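Local coordinates for endoglucanase E-5 (Thermobifida fusca, PDB 2CKS), which hydrolyses internal beta-1,4-glucosidic linkages in cellulose, lichenin and cereal beta-D-glucans, the chain described being its family 5 catalytic domain, at residues 143-146 against 147-150; 47-50 against 51-55. All blocks are in the same frame, centred on the assembly; numbering follows the deposited sequence. Where two conformers were deposited one is given.

Contact 1. Residues 143-146 against 147-150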
loop_
_atom_site.group_PDB
_atom_site.type_symbol
_atom_site.label_atom_id
_atom_site.label_comp_id
_atom_site.label_asym_id
_atom_site.label_seq_id
_atom_site.Cartn_x
_atom_site.Cartn_y
_atom_site.Cartn_z
ATOM N N VAL A 143 5.980 -5.648 -18.180
ATOM C CA VAL A 143 7.216 -4.891 -18.372
ATOM C C VAL A 143 8.396 -5.532 -17.636
ATOM O O VAL A 143 8.238 -6.227 -16.624
ATOM C CB VAL A 143 7.066 -3.400 -17.943
ATOM C CG1 VAL A 143 6.086 -2.666 -18.850
ATOM C CG2 VAL A 143 6.655 -3.280 -16.475
ATOM N N SER A 144 9.591 -5.282 -18.156
ATOM C CA SER A 144 10.811 -5.793 -17.559
ATOM C C SER A 144 11.128 -5.053 -16.274
ATOM O O SER A 144 10.687 -3.915 -16.071
ATOM C CB SER A 144 11.985 -5.621 -18.519
ATOM O OG SER A 144 12.278 -4.250 -18.712
ATOM N N TRP A 145 11.929 -5.685 -15.429
ATOM C CA TRP A 145 12.441 -5.014 -14.242
ATOM C C TRP A 145 13.265 -3.779 -14.607
ATOM O O TRP A 145 13.124 -2.729 -13.981
ATOM C CB TRP A 145 13.247 -5.955 -13.337
ATOM C CG TRP A 145 13.905 -5.165 -12.251
ATOM C CD1 TRP A 145 15.228 -4.973 -12.072
ATOM C CD2 TRP A 145 13.247 -4.377 -11.247
ATOM N NE1 TRP A 145 15.451 -4.128 -11.012
ATOM C CE2 TRP A 145 14.246 -3.747 -10.489
ATOM C CE3 TRP A 145 11.907 -4.136 -10.916
ATOM C CZ2 TRP A 145 13.956 -2.903 -9.420
ATOM C CZ3 TRP A 145 11.621 -3.295 -9.862
ATOM C CH2 TRP A 145 12.638 -2.686 -9.127
ATOM N N ALA A 146 14.112 -3.871 -15.632
ATOM C CA ALA A 146 14.900 -2.702 -16.040
ATOM C C ALA A 146 14.041 -1.483 -16.385
ATOM O O ALA A 146 14.432 -0.354 -16.107
ATOM C CB ALA A 146 15.833 -3.041 -17.193
ATOM N N SER A 147 12.874 -1.700 -16.984
ATOM C CA SER A 147 12.011 -0.584 -17.346
ATOM C C SER A 147 11.324 0.000 -16.114
ATOM O O SER A 147 11.086 1.201 -16.061
ATOM C CB SER A 147 10.983 -0.995 -18.398
ATOM O OG SER A 147 9.932 -1.736 -17.824
ATOM N N ILE A 148 11.016 -0.839 -15.124
ATOM C CA ILE A 148 10.444 -0.335 -13.869
ATOM C C ILE A 148 11.486 0.486 -13.138
ATOM O O ILE A 148 11.189 1.558 -12.641
ATOM C CB ILE A 148 9.913 -1.471 -12.977
ATOM C CG1 ILE A 148 8.775 -2.207 -13.680
ATOM C CG2 ILE A 148 9.423 -0.896 -11.639
ATOM C CD1 ILE A 148 8.446 -3.533 -13.045
ATOM N N LYS A 149 12.719 -0.004 -13.127
ATOM C CA LYS A 149 13.826 0.710 -12.510
ATOM C C LYS A 149 14.030 2.087 -13.166
ATOM O O LYS A 149 14.200 3.079 -12.486
ATOM C CB LYS A 149 15.109 -0.141 -12.607
ATOM C CG LYS A 149 16.371 0.564 -12.125
ATOM C CD LYS A 149 17.613 -0.284 -12.342
ATOM C CE LYS A 149 18.828 0.553 -12.716
ATOM N NZ LYS A 149 19.391 1.210 -11.513
ATOM N N SER A 150 14.011 2.148 -14.492
ATOM C CA SER A 150 14.207 3.424 -15.178
ATOM C C SER A 150 13.024 4.369 -14.938
ATOM O O SER A 150 13.217 5.572 -14.834
ATOM C CB SER A 150 14.477 3.228 -16.675
ATOM O OG SER A 150 13.416 2.551 -17.321
#
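Ser144 caps the helix that begins at Trp145: its OG accepts from Ser147 N at 3.1 Å, with an N-H...O angle of 148°. Ser144 OG sits between its own backbone N and carbonyl carbon (chi1 67°), which turns the hydroxyl over the first helical turn to meet that amide. In one of its two conformers Ser147 donates a second time: its OG reaches Ser144 O at 2.9 Å. The same carbonyl receives Ile148 N at 3.2 Å, so in that conformer a hydroxyl and an amide grip one oxygen, while Ser147 N adds only a weak bond to it. Val143, just ahead of the cap, then has CB 3.3 Å from Ser147 OG.

The apolar side of the turn is built round Ile148, whose two branches part company. The Ile148 and Val143 side chains cross at about a right angle, CG1 of Ile148 meeting Val143 CG2 at 3.7 Å; Ile148 CG2 turns the other way and comes obliquely to the Trp145 indole, 3.7 Å from CZ3. One indole face also carries Lys149 CB, offset toward the rim. Trp145 NE1 is bonded to Asn192 O, and Lys149 NZ forms a salt bridge with Glu153, so both polar ends find partners beyond this turn. An alanine in place of Ile148 is likely to leave Val143 CG2 and the indole CZ3 without their common apolar partner.

This is the start of the helix in the beta-alpha-beta unit of strand 132-135, helix 145-162 and strand 168-170. The Ser144 hydroxyl supplies an acceptor for a first-turn amide, and Ser147 in one conformer adds a donor for the cap carbonyl, while isoleucine, valine and tryptophan close the apolar side.

Contact 2. Residues 47-50 against 51-55. With ZN (zinc ion), chain D.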
loop_
_atom_site.group_PDB
_atom_site.type_symbol
_atom_site.label_atom_id
_atom_site.label_comp_id
_atom_site.label_asym_id
_atom_site.label_seq_id
_atom_site.Cartn_x
_atom_site.Cartn_y
_atom_site.Cartn_z
ATOM N N SER A 47 -15.680 6.429 9.556
ATOM C CA SER A 47 -14.987 5.194 9.174
ATOM C C SER A 47 -13.492 5.271 9.430
ATOM O O SER A 47 -12.866 4.269 9.782
ATOM C CB SER A 47 -15.248 4.822 7.711
ATOM O OG SER A 47 -14.530 5.652 6.822
ATOM N N LEU A 48 -12.915 6.456 9.257
ATOM C CA LEU A 48 -11.482 6.645 9.490
ATOM C C LEU A 48 -11.170 6.709 10.987
ATOM O O LEU A 48 -10.150 6.185 11.431
ATOM C CB LEU A 48 -10.957 7.881 8.747
ATOM C CG LEU A 48 -11.028 7.756 7.219
ATOM C CD1 LEU A 48 -10.520 9.012 6.560
ATOM C CD2 LEU A 48 -10.265 6.546 6.705
ATOM N N ASP A 49 -12.061 7.300 11.784
ATOM C CA ASP A 49 -11.900 7.250 13.230
ATOM C C ASP A 49 -11.905 5.801 13.696
ATOM O O ASP A 49 -11.109 5.417 14.529
ATOM C CB ASP A 49 -13.023 7.996 13.952
ATOM C CG ASP A 49 -12.892 9.502 13.867
ATOM O OD1 ASP A 49 -13.769 10.186 14.455
ATOM O OD2 ASP A 49 -11.978 10.084 13.257
ATOM N N ALA A 50 -12.799 4.988 13.145
ATOM C CA ALA A 50 -12.869 3.582 13.515
ATOM C C ALA A 50 -11.557 2.873 13.175
ATOM O O ALA A 50 -11.009 2.132 13.989
ATOM C CB ALA A 50 -14.024 2.922 12.801
ATOM N N LEU A 51 -11.042 3.114 11.974
ATOM C CA LEU A 51 -9.813 2.471 11.548
ATOM C C LEU A 51 -8.652 2.800 12.494
ATOM O O LEU A 51 -7.856 1.923 12.830
ATOM C CB LEU A 51 -9.467 2.890 10.116
ATOM C CG LEU A 51 -8.186 2.308 9.519
ATOM C CD1 LEU A 51 -8.272 0.793 9.467
ATOM C CD2 LEU A 51 -7.936 2.906 8.138
ATOM N N ALA A 52 -8.565 4.054 12.924
ATOM C CA ALA A 52 -7.443 4.506 13.745
ATOM C C ALA A 52 -7.624 4.097 15.196
ATOM O O ALA A 52 -6.731 3.505 15.802
ATOM C CB ALA A 52 -7.298 6.022 13.642
ATOM N N TYR A 53 -8.792 4.416 15.751
ATOM C CA TYR A 53 -9.005 4.319 17.194
ATOM C C TYR A 53 -9.510 2.959 17.654
ATOM O O TYR A 53 -9.225 2.559 18.774
ATOM C CB TYR A 53 -9.999 5.383 17.662
ATOM C CG TYR A 53 -9.728 6.804 17.212
ATOM C CD1 TYR A 53 -10.789 7.661 16.927
ATOM C CD2 TYR A 53 -8.429 7.307 17.093
ATOM C CE1 TYR A 53 -10.575 8.967 16.525
ATOM C CE2 TYR A 53 -8.206 8.619 16.684
ATOM C CZ TYR A 53 -9.280 9.443 16.409
ATOM O OH TYR A 53 -9.075 10.746 16.001
ATOM N N ASP A 54 -10.309 2.283 16.826
ATOM C CA ASP A 54 -10.887 0.990 17.199
ATOM C C ASP A 54 -10.093 -0.179 16.624
ATOM O O ASP A 54 -9.768 -1.134 17.337
ATOM C CB ASP A 54 -12.342 0.894 16.747
ATOM C CG ASP A 54 -13.221 1.958 17.357
ATOM O OD1 ASP A 54 -12.894 2.460 18.456
ATOM O OD2 ASP A 54 -14.266 2.349 16.801
ATOM N N TRP A 55 -9.796 -0.115 15.328
ATOM C CA TRP A 55 -9.025 -1.166 14.668
ATOM C C TRP A 55 -7.545 -1.120 15.038
ATOM O O TRP A 55 -6.858 -2.120 14.906
ATOM C CB TRP A 55 -9.152 -1.067 13.143
ATOM C CG TRP A 55 -10.498 -1.435 12.568
ATOM C CD1 TRP A 55 -11.732 -1.060 13.025
ATOM C CD2 TRP A 55 -10.730 -2.206 11.393
ATOM N NE1 TRP A 55 -12.710 -1.583 12.217
ATOM C CE2 TRP A 55 -12.124 -2.292 11.207
ATOM C CE3 TRP A 55 -9.898 -2.862 10.482
ATOM C CZ2 TRP A 55 -12.695 -2.996 10.145
ATOM C CZ3 TRP A 55 -10.472 -3.555 9.426
ATOM C CH2 TRP A 55 -11.854 -3.617 9.268
HETATM ZN ZN ZN D . -13.844 12.126 14.096
#
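Asp49 and Tyr53 run side by side along helix 45-54, one turn apart on an outer helix of the (beta/alpha)8 barrel. The Asp49 carboxyl carbon CG lies 3.6 Å from Tyr53 CE1, with the carboxylate and ring planes 39° apart. Tyr53 CG is anti to its carbonyl carbon (chi1 -50°), a setting that brings the ring back along the helix beside the aspartate. The carboxylate is held by both oxygens: OD1 binds a zinc ion at 2.0 Å, with Asp45 as the second protein ligand, and OD2 forms a salt bridge with Arg92. Two positive partners would probably favour the ionised form of this carboxylate and limit its rotation.

The packed side faces the barrel. Leu48 and Leu51 both touch Ile60 of strand 59-65, and Leu51 also reaches Met31 of strand 29-32. Trp55 is buried as well, against Met31 and against Val300 and Leu304 of helix 295-304, with Arg301 in a cation-pi contact and its NE1 bonded to Trp288 O. On the solvent side Tyr53 and Asp54 are exposed; the Asp54 carboxylate is loosely placed, OD2 coming no nearer to Ala50 CB than 4.0 Å.

Along the backbone the regular pattern holds through Tyr53 N, which meets Asp49 O at 2.8 Å, and then widens into a pi-type turn. Here Ala50 O takes two amides. Asp54 N reaches it at 2.9 Å with a bent N-H...O angle of 142°, tilted from the carbonyl plane, whereas the bond from Trp55 is much straighter. Trp55 CD1 also approaches this carbonyl obliquely, at 3.4 Å from Ala50 O, and Trp55 N donates to the same oxygen at 2.9 Å, nearly in line with its C=O bond.

Contacts 1 and 2 sit on opposite sides of the chain's centre, their own centres about 37 Å apart and their nearest atoms about 27 Å apart, and they do not touch. Contact 2 comes first in the chain, on the helix ahead of strand 59-65; contact 1 opens the helix that follows strand 132-135. Only contact 1 approaches the catalytic centre: the side chain of Ile148 is about 9 Å from that of Glu139, the probable proton donor, which binds another zinc ion together with Glu231, the probable nucleophile. The zinc ion at contact 2 is a separate, peripheral site, held by Asp45 and Asp49 and distant from those glutamates.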